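Local coordinates for RNA-binding protein with serine-rich domain 1 (Homo sapiens, PDB 4A8X), which serves as an auxiliary component of the exon junction complex in mRNA splicing, and through its RNA recognition motif domain joins the ASAP complex with SAP18 and ACIN1, at residues 24-28 / 29-33. Sequence-based numbering, arbitrary orientation.
Sequences IFSTY and GKIKM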
ATOM      1  N   ILE A  24       5.473 -10.233 -10.030  1.00 18.35           N
ATOM      2  CA  ILE A  24       6.725  -9.873  -9.413  1.00 16.31           C
ATOM      3  C   ILE A  24       7.670 -11.100  -9.311  1.00 17.49           C
ATOM      4  O   ILE A  24       8.845 -11.021  -9.648  1.00 17.79           O
ATOM      5  CB  ILE A  24       6.460  -9.253  -7.999  1.00 15.35           C
ATOM      6  CG1 ILE A  24       5.882  -7.836  -8.150  1.00 19.93           C
ATOM      7  CG2 ILE A  24       7.710  -9.251  -7.170  1.00 15.30           C
ATOM      8  CD1 ILE A  24       5.273  -7.282  -6.832  1.00 23.67           C
ATOM      9  N   PHE A  25       7.165 -12.215  -8.822  1.00 17.01           N
ATOM     10  CA  PHE A  25       8.029 -13.345  -8.510  1.00 21.16           C
ATOM     11  C   PHE A  25       8.373 -14.191  -9.741  1.00 21.48           C
ATOM     12  O   PHE A  25       9.353 -14.950  -9.757  1.00 20.46           O
ATOM     13  CB  PHE A  25       7.413 -14.134  -7.361  1.00 18.30           C
ATOM     14  CG  PHE A  25       7.688 -13.473  -6.039  1.00 18.98           C
ATOM     15  CD1 PHE A  25       8.856 -13.730  -5.375  1.00 18.00           C
ATOM     16  CD2 PHE A  25       6.816 -12.517  -5.524  1.00 17.33           C
ATOM     17  CE1 PHE A  25       9.162 -13.061  -4.171  1.00 18.31           C
ATOM     18  CE2 PHE A  25       7.118 -11.844  -4.335  1.00 19.19           C
ATOM     19  CZ  PHE A  25       8.307 -12.134  -3.665  1.00 19.00           C
ATOM     20  N   SER A  26       7.595 -14.008 -10.790  1.00 19.91           N
ATOM     21  CA  SER A  26       7.906 -14.642 -12.073  1.00 24.96           C
ATOM     22  C   SER A  26       9.219 -14.085 -12.613  1.00 26.10           C
ATOM     23  O   SER A  26       9.894 -14.733 -13.429  1.00 26.69           O
ATOM     24  CB  SER A  26       6.778 -14.420 -13.076  1.00 23.84           C
ATOM     25  OG  SER A  26       5.704 -15.308 -12.792  1.00 24.84           O
ATOM     26  N   THR A  27       9.593 -12.895 -12.152  1.00 23.76           N
ATOM     27  CA  THR A  27      10.934 -12.354 -12.408  1.00 29.29           C
ATOM     28  C   THR A  27      12.027 -13.397 -12.100  1.00 27.38           C
ATOM     29  O   THR A  27      13.097 -13.357 -12.706  1.00 25.99           O
ATOM     30  CB  THR A  27      11.233 -11.057 -11.547  1.00 28.60           C
ATOM     31  OG1 THR A  27      10.230 -10.070 -11.788  1.00 31.51           O
ATOM     32  CG2 THR A  27      12.601 -10.429 -11.917  1.00 33.51           C
ATOM     33  N   TYR A  28      11.776 -14.290 -11.137  1.00 22.31           N
ATOM     34  CA  TYR A  28      12.843 -15.129 -10.588  1.00 25.03           C
ATOM     35  C   TYR A  28      12.754 -16.592 -11.053  1.00 30.09           C
ATOM     36  O   TYR A  28      13.643 -17.386 -10.750  1.00 28.03           O
ATOM     37  CB  TYR A  28      12.935 -15.006  -9.036  1.00 23.58           C
ATOM     38  CG  TYR A  28      13.123 -13.569  -8.654  1.00 24.36           C
ATOM     39  CD1 TYR A  28      14.322 -12.936  -8.877  1.00 24.89           C
ATOM     40  CD2 TYR A  28      12.070 -12.808  -8.122  1.00 25.31           C
ATOM     41  CE1 TYR A  28      14.513 -11.597  -8.585  1.00 28.04           C
ATOM     42  CE2 TYR A  28      12.248 -11.448  -7.845  1.00 23.94           C
ATOM     43  CZ  TYR A  28      13.473 -10.859  -8.057  1.00 27.07           C
ATOM     44  OH  TYR A  28      13.682  -9.526  -7.789  1.00 27.22           O
ATOM     45  N   GLY A  29      11.696 -16.948 -11.781  1.00 29.79           N
ATOM     46  CA  GLY A  29      11.568 -18.308 -12.261  1.00 31.70           C
ATOM     47  C   GLY A  29      10.140 -18.629 -12.605  1.00 30.68           C
ATOM     48  O   GLY A  29       9.266 -17.782 -12.493  1.00 31.80           O
ATOM     49  N   LYS A  30       9.917 -19.863 -13.024  1.00 30.90           N
ATOM     50  CA  LYS A  30       8.600 -20.341 -13.387  1.00 31.33           C
ATOM     51  C   LYS A  30       7.831 -20.760 -12.139  1.00 29.87           C
ATOM     52  O   LYS A  30       8.282 -21.610 -11.380  1.00 28.57           O
ATOM     53  CB  LYS A  30       8.720 -21.572 -14.280  1.00 41.64           C
ATOM     54  CG  LYS A  30       7.419 -21.986 -14.902  1.00 49.71           C
ATOM     55  CD  LYS A  30       6.974 -20.991 -15.965  1.00 56.50           C
ATOM     56  CE  LYS A  30       5.596 -21.356 -16.533  1.00 63.33           C
ATOM     57  NZ  LYS A  30       5.149 -20.427 -17.633  1.00 66.07           N
ATOM     58  N   ILE A  31       6.658 -20.182 -11.966  1.00 26.89           N
ATOM     59  CA  ILE A  31       5.842 -20.442 -10.796  1.00 28.10           C
ATOM     60  C   ILE A  31       4.878 -21.581 -11.116  1.00 31.93           C
ATOM     61  O   ILE A  31       4.165 -21.551 -12.120  1.00 34.44           O
ATOM     62  CB  ILE A  31       5.070 -19.193 -10.367  1.00 25.24           C
ATOM     63  CG1 ILE A  31       6.071 -18.102  -9.945  1.00 28.36           C
ATOM     64  CG2 ILE A  31       4.157 -19.549  -9.227  1.00 23.08           C
ATOM     65  CD1 ILE A  31       5.465 -16.834  -9.466  1.00 26.42           C
ATOM     66  N   LYS A  32       4.886 -22.599 -10.269  1.00 27.70           N
ATOM     67  CA  LYS A  32       4.044 -23.775 -10.457  1.00 35.52           C
ATOM     68  C   LYS A  32       2.763 -23.717  -9.632  1.00 33.15           C
ATOM     69  O   LYS A  32       1.779 -24.369  -9.975  1.00 30.66           O
ATOM     70  CB  LYS A  32       4.847 -25.012 -10.076  1.00 41.00           C
ATOM     71  CG  LYS A  32       4.020 -26.264  -9.944  1.00 52.49           C
ATOM     72  CD  LYS A  32       4.887 -27.476  -9.584  1.00 58.52           C
ATOM     73  CE  LYS A  32       4.167 -28.778  -9.915  1.00 63.55           C
ATOM     74  NZ  LYS A  32       5.124 -29.911 -10.101  1.00 67.05           N
ATOM     75  N   MET A  33       2.772 -22.962  -8.531  1.00 27.15           N
ATOM     76  CA  MET A  33       1.576 -22.812  -7.696  1.00 31.75           C
ATOM     77  C   MET A  33       1.686 -21.566  -6.822  1.00 30.78           C
ATOM     78  O   MET A  33       2.792 -21.213  -6.397  1.00 27.59           O
ATOM     79  CB  MET A  33       1.394 -24.044  -6.809  1.00 35.34           C
ATOM     80  CG  MET A  33       0.027 -24.137  -6.163  1.00 40.78           C
ATOM     81  SD  MET A  33      -1.178 -25.100  -7.146  1.00 53.50           S
ATOM     82  CE  MET A  33      -0.293 -26.623  -7.505  1.00 58.87           C
TER
HETATM   83  O   HOH W   1       6.101 -17.827 -13.640  1.00 28.52           O
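I31 reaches back over the turn to F25 and S26, in the C-terminal part of helix 18-26. Its CD1 lies 3.9 Å from F25 CB and 3.7 Å from S26 OG. The extended side chain (chi2 -178°) carries this methyl to F25 and S26. The F25 ring is turned elsewhere; its CB and its backbone carbonyl carbon meet the methyl.

The polar links are few. G29 N donates to S26 O at 3.3 Å, closing a type I beta turn from S26 to G29. G29 is the first residue to leave helical backbone angles, with a positive phi of 159°. I24 O takes two bonds from T27, from N and from OG1 (2.7 Å), both on the same face of its plane. One water ties S26 to the start of strand 31-39: it donates to S26 OG at 2.7 Å and accepts from I31 N at 2.9 Å. Its bond to G29 O is weak. S26 OG sits beside its own backbone N (chi1 -78°) and also hydrogen-bonds M22 O, one turn back. A CA-H...O contact runs from S26 CA to G29 O.

This is the link from helix 18-26 to strand 31-39 of the RRM fold, the latter outermost in the sheet of this chain. Y28 packs on A63 and M67 of helix 57-67, its ring meeting H66, while I31 rests on V52 and F54 of strand 46-54. Beyond I31, K32 and M33 form a classic beta bulge opposite E53.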